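SusD homolog (Bacteroides thetaiotaomicron VPI-5482, PDB 3IHV) probably binds glycans at the outer membrane of the cell, as a SusD-family protein that would deliver them to a partner transporter for import. Local coordinates at residues A[277-282]-A[386-392]; A[281-287]-A[296-302]; A[293-297]-A[382-386]; A[367-371]-A[462-466]. One frame throughout, in Å; residues are numbered along the deposited sequence.

Interaction 1 (A[277-282]-A[386-392]); sequences VGRIGK and DKSNVNW. With NA (sodium ion), chain F; EDO (1,2-ethanediol), chain L.
Gly-278 and Ser-388 pair through their backbones as a single antiparallel hydrogen-bonded bridge: Ser-388 N reaches Gly-278 O at 2.7 Å, and Gly-278 N gives the longer return bond to Ser-388 O at 3.2 Å. The hydroxyl adds a third link, Ser-388 OG donating to Ile-280 O at 2.6 Å in the carbonyl plane. With chi1 at 74°, OG sits between backbone N and carbonyl carbon, where it also accepts from Val-390 N and closes an ST turn. Beyond the bridge, Ile-280 sets CG2 against Val-390 CG1 (3.5 Å) and brings CD1 to Trp-392 CE3 (3.6 Å), backed by Ile-43 of helix 40-44. Next to the bridge, Lys-387 lays CE over one face of the Arg-279 guanidinium, whose NE forms a salt bridge with Asp-34. Within the ST turn Asn-389 O, and just after it Asn-391 OD1, coordinate the sodium ion together with three waters and Phe-265 O; the Asn-389 O to sodium distance is 2.3 Å. Asn-389 N donates to the O1 of an ethanediol. A hydroxyl that both donates and accepts thus fixes the bend that carries the chain into the metal site, probably helping to hold the sodium-binding carbonyl in place.

Interaction 2 (A[281-287]-A[296-302]); sequences GKWNGVK and GSCAANV
Trp-283 turns one face of its indole to Asn-301, whose CB stands 3.6 Å from the centroid of the six-membered ring and only 3° off the normal, a CH-pi contact. The Asn-301 amide stands nearly upright on the ring, the planes 78° apart, with ND2 over the same face near the rim. Val-302 CG2 comes to the ring edge, 3.8 Å from Trp-283 CE3, and also touches Asn-284 CB. Backbone bonds fasten the type I turn of residues 282-285 to residues 300-301: Ala-300 N donates to Lys-282 O at 3.0 Å and Asn-301 N to Trp-283 O at 2.8 Å. Two lysines of 281-287 each grip a carbonyl of 296-302. Lys-282, bent at chi2 and chi3, curls its ammonium to Ser-297 O (2.8 Å), approaching from above the carbonyl plane, and a water extends it to Gly-296 O. Lys-287 NZ reaches Ala-299 O at 2.9 Å. Ala-300 CB fits closely against Gly-285 O and Lys-287 N, each 3.2 Å away. Trp-283 and Asn-284 rest on Ile-43 of helix 40-44, Val-286 packs on strand 325-330, and Val-302, at the start of strand 302-304, meets Pro-368 of strand 367-368.

Interaction 3 (A[293-297]-A[382-386]); sequences GVRGS and FINND
The backbones come closest at Gly-296 and Asn-385, CA to CA 4.6 Å, where Gly-296 CA directs a C-H at Asn-384 O (3.5 Å), with Val-294 and Arg-295 forming a classic beta bulge just before. A side-chain amide makes the direct hydrogen bond: Ser-297 N donates to Asn-385 OD1 at 2.8 Å, fairly straight at 160°, yet from above the amide plane. Chi1 of -66° sets the Asn-385 amide beside its own backbone N and across from Ser-297, and Ser-297 OG lies 3.1 Å from Asn-385 CG. A water joins Ser-297 OG to Asn-385 O. At the other end Ile-383 forks over the chain: CD1 abuts Gly-293 C at 3.4 Å and CG2 the peptide between Arg-295 and Gly-296. Asn-384 closes an Asx turn, its OD1 accepting from Asp-386 N at 2.8 Å, which shapes the bend that carries Asn-385. The Arg-295 guanidinium is held by Thr-289 O, Thr-331 O and Gln-374 of helix 373-376. This surface contact therefore joins the loop leading to strand 302-304 with the loop between helix 373-376 and strand 392-396.

Interaction 4 (A[367-371]-A[462-466]); sequences TPAKW and ELSFE
Lys-370 drives an extended side chain into the turn at residues 463-466, where its ammonium binds Ser-464 O at 2.8 Å on a lone pair and Glu-466 OE2 at 2.7 Å in a salt bridge. The carboxylate uses its anti lone pair here, and the same oxygen has a second cationic partner in Arg-396, so its negative charge is probably well stabilised. Packing is close around this bond. Trp-371 lies with one face over Lys-370 CB, its CH2 meets Phe-465 O at 3.4 Å, and Glu-466 CG approaches the indole edge, with ring and carboxylate planes 80° apart. Trp-371 is hemmed in further by Trp-392 and Trp-246. The contact is less enclosed at Phe-465, which is partly exposed: Pro-368 CG stands over one face of its ring, 4.2 Å from the centroid and 27° off the normal, while Pro-368 CB touches Phe-465 CD2 at 3.6 Å. One water is held at the lysine, 2.9 Å from Lys-370 NZ and 2.6 Å from Ser-464 OG. Phe-465 takes a positive phi of 74° within the type II turn, closed by Glu-466 N to Leu-463 O. A lysine thus ties down the type II beta turn that follows on from helix 448-463, joining the short strand 367-368 to the helical body of this SusD-family fold.

Overall arrangement
From the N terminus, the chain passes strand 259-263 and runs through a long loop that holds 277-282. Interaction 2 closes first, folding 281-287 onto 296-302 at the start of strand 302-304. Interactions 1 and 3 span far longer loops, interaction 3 ending in the loop before strand 392-396 and interaction 1 on that strand's first residue; interactions 2 and 3 both lie within the loop of interaction 1. Interaction 4 begins later, at 367-371, and its loop to 462-466 crosses those of interactions 1 and 3 but follows interaction 2 in series. Lys-282 joins the first three contacts, its ammonium reaching both Ser-297 O and Asn-384 O. Trp-371 packs against Gly-281, Ile-280 and Asn-284, linking the loops to the helical body.

Interaction 1 (A[277-282]-A[386-392])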
# COMPACT_ATOMS: atom_id res chain seq x y z
N VAL A 277 0.99 -2.44 16.93
CA VAL A 277 1.02 -3.74 16.25
C VAL A 277 -0.04 -3.66 15.16
O VAL A 277 -0.99 -2.85 15.25
CB VAL A 277 0.75 -4.89 17.21
CG1 VAL A 277 1.90 -4.99 18.21
CG2 VAL A 277 -0.61 -4.76 17.93
N GLY A 278 0.10 -4.48 14.13
CA GLY A 278 -0.85 -4.50 13.06
C GLY A 278 -1.34 -5.89 12.76
O GLY A 278 -1.06 -6.85 13.48
N ARG A 279 -2.07 -6.00 11.67
CA ARG A 279 -2.65 -7.27 11.24
C ARG A 279 -1.91 -7.91 10.07
O ARG A 279 -2.40 -8.85 9.45
CB ARG A 279 -4.11 -7.04 10.88
CG ARG A 279 -4.95 -6.50 12.04
CD ARG A 279 -6.39 -6.49 11.67
NE ARG A 279 -7.22 -5.71 12.57
CZ ARG A 279 -8.05 -6.21 13.49
NH1 ARG A 279 -8.17 -7.51 13.65
NH2 ARG A 279 -8.77 -5.38 14.25
N ILE A 280 -0.72 -7.41 9.76
CA ILE A 280 0.04 -7.88 8.59
C ILE A 280 0.57 -9.28 8.89
O ILE A 280 1.08 -9.55 9.99
CB ILE A 280 1.17 -6.92 8.18
CG1 ILE A 280 0.75 -5.42 8.19
CG2 ILE A 280 1.77 -7.36 6.84
CD1 ILE A 280 -0.50 -5.03 7.38
N GLY A 281 0.40 -10.20 7.95
CA GLY A 281 0.72 -11.61 8.19
C GLY A 281 -0.36 -12.35 9.00
O GLY A 281 -0.25 -13.55 9.24
N LYS A 282 -1.41 -11.63 9.42
CA LYS A 282 -2.49 -12.23 10.18
C LYS A 282 -3.71 -12.30 9.28
O LYS A 282 -4.03 -13.35 8.74
CB LYS A 282 -2.75 -11.43 11.47
CG LYS A 282 -1.47 -11.22 12.32
CD LYS A 282 -0.78 -12.50 12.71
CE LYS A 282 -1.51 -13.26 13.79
NZ LYS A 282 -0.86 -14.49 14.47
N ASP A 386 -4.60 -12.24 16.13
CA ASP A 386 -5.01 -11.14 15.27
C ASP A 386 -3.94 -10.13 14.89
O ASP A 386 -4.05 -9.51 13.84
CB ASP A 386 -6.12 -10.36 15.96
CG ASP A 386 -7.34 -11.21 16.21
OD1 ASP A 386 -7.95 -11.67 15.23
OD2 ASP A 386 -7.65 -11.46 17.38
N LYS A 387 -2.93 -9.96 15.75
CA LYS A 387 -1.94 -8.91 15.54
C LYS A 387 -0.53 -9.47 15.47
O LYS A 387 -0.27 -10.58 15.94
CB LYS A 387 -2.00 -7.88 16.68
CG LYS A 387 -3.36 -7.23 17.01
CD LYS A 387 -4.00 -6.58 15.82
CE LYS A 387 -5.00 -5.48 16.23
NZ LYS A 387 -5.80 -5.80 17.44
N SER A 388 0.38 -8.65 14.95
CA SER A 388 1.75 -9.07 14.78
C SER A 388 2.69 -7.88 14.78
O SER A 388 2.24 -6.74 14.78
CB SER A 388 1.92 -9.78 13.42
OG SER A 388 1.89 -8.82 12.35
N ASN A 389 4.00 -8.17 14.75
CA ASN A 389 5.04 -7.17 14.54
C ASN A 389 5.51 -7.13 13.08
O ASN A 389 6.55 -6.56 12.79
CB ASN A 389 6.20 -7.47 15.48
CG ASN A 389 5.82 -7.29 16.90
OD1 ASN A 389 5.05 -6.37 17.22
ND2 ASN A 389 6.32 -8.16 17.77
N VAL A 390 4.76 -7.68 12.14
CA VAL A 390 5.12 -7.65 10.73
C VAL A 390 4.92 -6.24 10.14
O VAL A 390 3.90 -5.59 10.38
CB VAL A 390 4.35 -8.70 9.89
CG1 VAL A 390 4.69 -8.59 8.39
CG2 VAL A 390 4.63 -10.12 10.43
N ASN A 391 5.89 -5.78 9.37
CA ASN A 391 5.83 -4.43 8.80
C ASN A 391 5.07 -4.35 7.49
O ASN A 391 4.65 -5.37 6.96
CB ASN A 391 7.24 -3.86 8.67
CG ASN A 391 7.91 -3.69 10.00
OD1 ASN A 391 7.26 -3.74 11.05
ND2 ASN A 391 9.25 -3.53 9.98
N TRP A 392 4.87 -3.12 7.02
CA TRP A 392 4.10 -2.87 5.79
C TRP A 392 4.80 -1.98 4.77
O TRP A 392 5.04 -0.79 5.02
CB TRP A 392 2.72 -2.26 6.11
CG TRP A 392 1.89 -2.18 4.88
CD1 TRP A 392 1.51 -1.06 4.20
CD2 TRP A 392 1.32 -3.28 4.18
NE1 TRP A 392 0.78 -1.40 3.08
CE2 TRP A 392 0.65 -2.76 3.04
CE3 TRP A 392 1.39 -4.66 4.35
CZ2 TRP A 392 -0.01 -3.57 2.12
CZ3 TRP A 392 0.73 -5.47 3.46
CH2 TRP A 392 0.03 -4.92 2.35
NA NA F . 8.16 -4.93 13.02
C1 EDO L . 5.63 -11.93 14.39
O1 EDO L . 5.22 -10.59 14.18
C2 EDO L . 4.51 -12.73 15.03
O2 EDO L . 3.62 -11.84 15.70
O HOH W 1 1.29 -12.78 15.59
O HOH W 2 9.76 -3.17 12.84
O HOH W 3 8.89 -6.94 11.20
O HOH W 4 9.51 -6.22 14.41

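Interaction 2 (A[281-287]-A[296-302])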
# COMPACT_ATOMS: atom_id res chain seq x y z
N GLY A 281 0.40 -10.20 7.95
CA GLY A 281 0.72 -11.61 8.19
C GLY A 281 -0.36 -12.35 9.00
O GLY A 281 -0.25 -13.55 9.24
N LYS A 282 -1.41 -11.63 9.42
CA LYS A 282 -2.49 -12.23 10.18
C LYS A 282 -3.71 -12.30 9.28
O LYS A 282 -4.03 -13.35 8.74
CB LYS A 282 -2.75 -11.43 11.47
CG LYS A 282 -1.47 -11.22 12.32
CD LYS A 282 -0.78 -12.50 12.71
CE LYS A 282 -1.51 -13.26 13.79
NZ LYS A 282 -0.86 -14.49 14.47
N TRP A 283 -4.35 -11.16 9.05
CA TRP A 283 -5.54 -11.12 8.22
C TRP A 283 -5.20 -11.42 6.75
O TRP A 283 -6.01 -11.99 6.01
CB TRP A 283 -6.18 -9.73 8.34
CG TRP A 283 -7.67 -9.72 8.22
CD1 TRP A 283 -8.55 -9.79 9.25
CD2 TRP A 283 -8.46 -9.56 7.03
NE1 TRP A 283 -9.84 -9.71 8.78
CE2 TRP A 283 -9.81 -9.55 7.42
CE3 TRP A 283 -8.15 -9.44 5.68
CZ2 TRP A 283 -10.85 -9.44 6.50
CZ3 TRP A 283 -9.18 -9.31 4.78
CH2 TRP A 283 -10.52 -9.30 5.21
N ASN A 284 -3.99 -11.06 6.34
CA ASN A 284 -3.54 -11.34 4.98
C ASN A 284 -2.37 -12.32 4.99
O ASN A 284 -1.53 -12.33 4.09
CB ASN A 284 -3.16 -10.06 4.25
CG ASN A 284 -1.91 -9.41 4.82
OD1 ASN A 284 -1.51 -9.72 5.97
ND2 ASN A 284 -1.31 -8.53 4.05
N GLY A 285 -2.31 -13.14 6.02
CA GLY A 285 -1.24 -14.11 6.13
C GLY A 285 -1.51 -15.41 5.40
O GLY A 285 -2.45 -15.53 4.61
N VAL A 286 -0.70 -16.41 5.74
CA VAL A 286 -0.90 -17.77 5.30
C VAL A 286 -1.79 -18.37 6.36
O VAL A 286 -1.57 -18.13 7.55
CB VAL A 286 0.44 -18.53 5.20
CG1 VAL A 286 0.18 -20.02 4.98
CG2 VAL A 286 1.27 -17.94 4.06
N LYS A 287 -2.81 -19.14 5.96
CA LYS A 287 -3.71 -19.77 6.92
C LYS A 287 -2.90 -20.65 7.86
O LYS A 287 -2.20 -21.54 7.41
CB LYS A 287 -4.79 -20.56 6.17
CG LYS A 287 -5.92 -21.09 7.01
CD LYS A 287 -6.76 -20.00 7.62
CE LYS A 287 -8.19 -20.44 7.97
NZ LYS A 287 -9.00 -19.23 8.41
N GLY A 296 0.20 -18.20 17.49
CA GLY A 296 -1.14 -17.66 17.36
C GLY A 296 -1.63 -18.08 15.98
O GLY A 296 -0.84 -18.41 15.12
N SER A 297 -2.95 -18.10 15.80
CA SER A 297 -3.50 -18.41 14.47
C SER A 297 -3.40 -17.20 13.53
O SER A 297 -3.15 -16.08 13.98
CB SER A 297 -4.96 -18.88 14.62
OG SER A 297 -5.73 -17.88 15.25
N CYS A 298 -3.54 -17.44 12.22
CA CYS A 298 -3.62 -16.37 11.22
C CYS A 298 -4.88 -16.63 10.42
O CYS A 298 -5.00 -17.70 9.84
CB CYS A 298 -2.43 -16.35 10.27
SG CYS A 298 -0.85 -16.06 11.11
N ALA A 299 -5.79 -15.66 10.40
CA ALA A 299 -7.12 -15.82 9.76
C ALA A 299 -6.98 -15.98 8.24
O ALA A 299 -7.73 -16.76 7.62
CB ALA A 299 -8.06 -14.62 10.11
N ALA A 300 -6.06 -15.23 7.65
CA ALA A 300 -5.74 -15.39 6.22
C ALA A 300 -6.96 -15.27 5.32
O ALA A 300 -7.29 -16.17 4.57
CB ALA A 300 -5.02 -16.76 5.98
N ASN A 301 -7.64 -14.15 5.46
CA ASN A 301 -8.86 -13.86 4.73
C ASN A 301 -8.65 -13.24 3.34
O ASN A 301 -9.64 -13.03 2.59
CB ASN A 301 -9.77 -12.96 5.59
CG ASN A 301 -10.27 -13.67 6.80
OD1 ASN A 301 -10.62 -14.83 6.73
ND2 ASN A 301 -10.38 -12.95 7.91
N VAL A 302 -7.41 -12.93 2.99
CA VAL A 302 -7.11 -12.41 1.66
C VAL A 302 -6.82 -13.63 0.79
O VAL A 302 -5.87 -14.39 1.05
CB VAL A 302 -5.89 -11.46 1.63
CG1 VAL A 302 -5.54 -11.12 0.16
CG2 VAL A 302 -6.20 -10.18 2.50
O HOH W 5 1.02 -16.67 13.96
O HOH W 6 -4.66 -14.08 3.58
O HOH W 7 -7.09 -19.22 11.01

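Interaction 3 (A[293-297]-A[382-386])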
# COMPACT_ATOMS: atom_id res chain seq x y z
N GLY A 293 0.50 -22.05 23.59
CA GLY A 293 1.86 -21.79 24.06
C GLY A 293 2.93 -21.65 22.99
O GLY A 293 4.06 -21.30 23.30
N VAL A 294 2.59 -21.86 21.72
CA VAL A 294 3.59 -21.81 20.65
C VAL A 294 3.32 -20.78 19.56
O VAL A 294 4.21 -20.03 19.15
CB VAL A 294 3.65 -23.18 19.94
CG1 VAL A 294 4.71 -23.14 18.80
CG2 VAL A 294 3.92 -24.29 20.95
N ARG A 295 2.08 -20.72 19.11
CA ARG A 295 1.77 -19.94 17.93
C ARG A 295 0.37 -19.42 17.98
O ARG A 295 -0.53 -20.12 18.43
CB ARG A 295 1.88 -20.89 16.74
CG ARG A 295 1.79 -20.30 15.40
CD ARG A 295 2.14 -21.35 14.34
NE ARG A 295 1.07 -22.31 14.07
CZ ARG A 295 1.21 -23.37 13.26
NH1 ARG A 295 2.38 -23.62 12.68
NH2 ARG A 295 0.20 -24.19 13.03
N GLY A 296 0.20 -18.20 17.49
CA GLY A 296 -1.14 -17.66 17.36
C GLY A 296 -1.63 -18.08 15.98
O GLY A 296 -0.84 -18.41 15.12
N SER A 297 -2.95 -18.10 15.80
CA SER A 297 -3.50 -18.41 14.47
C SER A 297 -3.40 -17.20 13.53
O SER A 297 -3.15 -16.08 13.98
CB SER A 297 -4.96 -18.88 14.62
OG SER A 297 -5.73 -17.88 15.25
N PHE A 382 5.03 -11.95 21.30
CA PHE A 382 3.74 -12.27 21.84
C PHE A 382 3.03 -13.28 20.92
O PHE A 382 3.33 -13.40 19.73
CB PHE A 382 2.94 -10.99 22.05
CG PHE A 382 2.70 -10.22 20.77
CD1 PHE A 382 1.66 -10.56 19.94
CD2 PHE A 382 3.50 -9.17 20.43
CE1 PHE A 382 1.43 -9.87 18.79
CE2 PHE A 382 3.27 -8.45 19.26
CZ PHE A 382 2.24 -8.80 18.45
N ILE A 383 2.10 -14.02 21.51
CA ILE A 383 1.26 -14.96 20.79
C ILE A 383 -0.07 -14.27 20.72
O ILE A 383 -0.62 -13.89 21.76
CB ILE A 383 1.12 -16.27 21.56
CG1 ILE A 383 2.49 -16.96 21.65
CG2 ILE A 383 0.03 -17.19 20.94
CD1 ILE A 383 2.46 -18.30 22.37
N ASN A 384 -0.57 -14.04 19.52
CA ASN A 384 -1.85 -13.38 19.36
C ASN A 384 -2.47 -13.89 18.07
O ASN A 384 -1.77 -14.21 17.12
CB ASN A 384 -1.72 -11.85 19.39
CG ASN A 384 -3.07 -11.16 19.41
OD1 ASN A 384 -3.62 -10.87 18.35
ND2 ASN A 384 -3.66 -11.01 20.62
N ASN A 385 -3.78 -14.01 18.04
CA ASN A 385 -4.43 -14.55 16.84
C ASN A 385 -4.78 -13.50 15.78
O ASN A 385 -5.24 -13.85 14.69
CB ASN A 385 -5.69 -15.31 17.24
CG ASN A 385 -5.39 -16.57 18.08
OD1 ASN A 385 -4.27 -17.10 18.07
ND2 ASN A 385 -6.40 -17.07 18.79
N ASP A 386 -4.60 -12.24 16.13
CA ASP A 386 -5.01 -11.14 15.27
C ASP A 386 -3.94 -10.13 14.89
O ASP A 386 -4.05 -9.51 13.84
CB ASP A 386 -6.12 -10.36 15.96
CG ASP A 386 -7.34 -11.21 16.21
OD1 ASP A 386 -7.95 -11.67 15.23
OD2 ASP A 386 -7.65 -11.46 17.38
O HOH W 8 -6.64 -16.01 13.70

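Interaction 4 (A[367-371]-A[462-466])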
# COMPACT_ATOMS: atom_id res chain seq x y z
N THR A 367 -3.55 -17.97 -0.55
CA THR A 367 -3.36 -16.67 0.10
C THR A 367 -2.05 -16.04 -0.40
O THR A 367 -1.28 -16.67 -1.13
CB THR A 367 -3.23 -16.83 1.63
OG1 THR A 367 -2.05 -17.64 1.94
CG2 THR A 367 -4.47 -17.51 2.21
N PRO A 368 -1.81 -14.79 -0.01
CA PRO A 368 -0.46 -14.30 -0.25
C PRO A 368 0.52 -15.12 0.60
O PRO A 368 0.13 -15.70 1.63
CB PRO A 368 -0.52 -12.84 0.27
CG PRO A 368 -2.00 -12.51 0.39
CD PRO A 368 -2.69 -13.78 0.60
N ALA A 369 1.79 -15.19 0.18
CA ALA A 369 2.85 -15.85 0.95
C ALA A 369 3.90 -14.85 1.41
O ALA A 369 4.84 -15.20 2.11
CB ALA A 369 3.51 -16.94 0.12
N LYS A 370 3.76 -13.58 1.02
CA LYS A 370 4.74 -12.54 1.38
C LYS A 370 4.88 -12.33 2.88
O LYS A 370 5.95 -11.94 3.35
CB LYS A 370 4.34 -11.23 0.72
CG LYS A 370 4.49 -11.29 -0.78
CD LYS A 370 4.10 -10.01 -1.49
CE LYS A 370 4.58 -10.04 -2.95
NZ LYS A 370 4.24 -8.84 -3.81
N TRP A 371 3.78 -12.53 3.60
CA TRP A 371 3.76 -12.32 5.05
C TRP A 371 3.52 -13.63 5.82
O TRP A 371 2.81 -13.67 6.82
CB TRP A 371 2.82 -11.16 5.44
CG TRP A 371 3.14 -9.94 4.61
CD1 TRP A 371 4.15 -9.05 4.84
CD2 TRP A 371 2.54 -9.55 3.36
NE1 TRP A 371 4.21 -8.13 3.82
CE2 TRP A 371 3.21 -8.39 2.92
CE3 TRP A 371 1.44 -10.01 2.63
CZ2 TRP A 371 2.87 -7.72 1.74
CZ3 TRP A 371 1.10 -9.36 1.44
CH2 TRP A 371 1.81 -8.20 1.03
N GLU A 462 5.05 -7.84 -9.68
CA GLU A 462 6.02 -7.30 -8.75
C GLU A 462 5.44 -6.97 -7.38
O GLU A 462 6.08 -7.23 -6.34
CB GLU A 462 6.65 -6.02 -9.33
CG GLU A 462 7.70 -5.39 -8.41
CD GLU A 462 8.88 -6.30 -8.07
OE1 GLU A 462 9.17 -7.29 -8.83
OE2 GLU A 462 9.49 -6.06 -7.00
N LEU A 463 4.23 -6.42 -7.38
CA LEU A 463 3.65 -5.81 -6.19
C LEU A 463 2.38 -6.47 -5.65
O LEU A 463 1.69 -5.89 -4.81
CB LEU A 463 3.32 -4.35 -6.55
CG LEU A 463 4.47 -3.50 -7.08
CD1 LEU A 463 3.91 -2.20 -7.72
CD2 LEU A 463 5.42 -3.17 -5.98
N SER A 464 2.06 -7.68 -6.11
CA SER A 464 0.83 -8.35 -5.73
C SER A 464 0.60 -8.30 -4.25
O SER A 464 1.53 -8.49 -3.49
CB SER A 464 0.83 -9.82 -6.20
OG SER A 464 1.87 -10.59 -5.64
N PHE A 465 -0.66 -7.98 -3.85
CA PHE A 465 -1.11 -8.02 -2.46
C PHE A 465 -0.56 -6.88 -1.57
O PHE A 465 -0.95 -6.78 -0.41
CB PHE A 465 -0.86 -9.40 -1.83
CG PHE A 465 -1.14 -10.52 -2.76
CD1 PHE A 465 -2.39 -10.63 -3.38
CD2 PHE A 465 -0.15 -11.45 -3.08
CE1 PHE A 465 -2.63 -11.64 -4.29
CE2 PHE A 465 -0.41 -12.45 -4.00
CZ PHE A 465 -1.64 -12.54 -4.62
N GLU A 466 0.33 -6.04 -2.11
CA GLU A 466 0.93 -4.94 -1.34
C GLU A 466 0.08 -3.63 -1.34
O GLU A 466 0.54 -2.57 -0.92
CB GLU A 466 2.33 -4.64 -1.86
CG GLU A 466 3.31 -5.77 -1.66
CD GLU A 466 4.65 -5.51 -2.30
OE1 GLU A 466 5.30 -4.47 -2.02
OE2 GLU A 466 5.08 -6.38 -3.10
O HOH W 9 4.37 -10.17 -6.37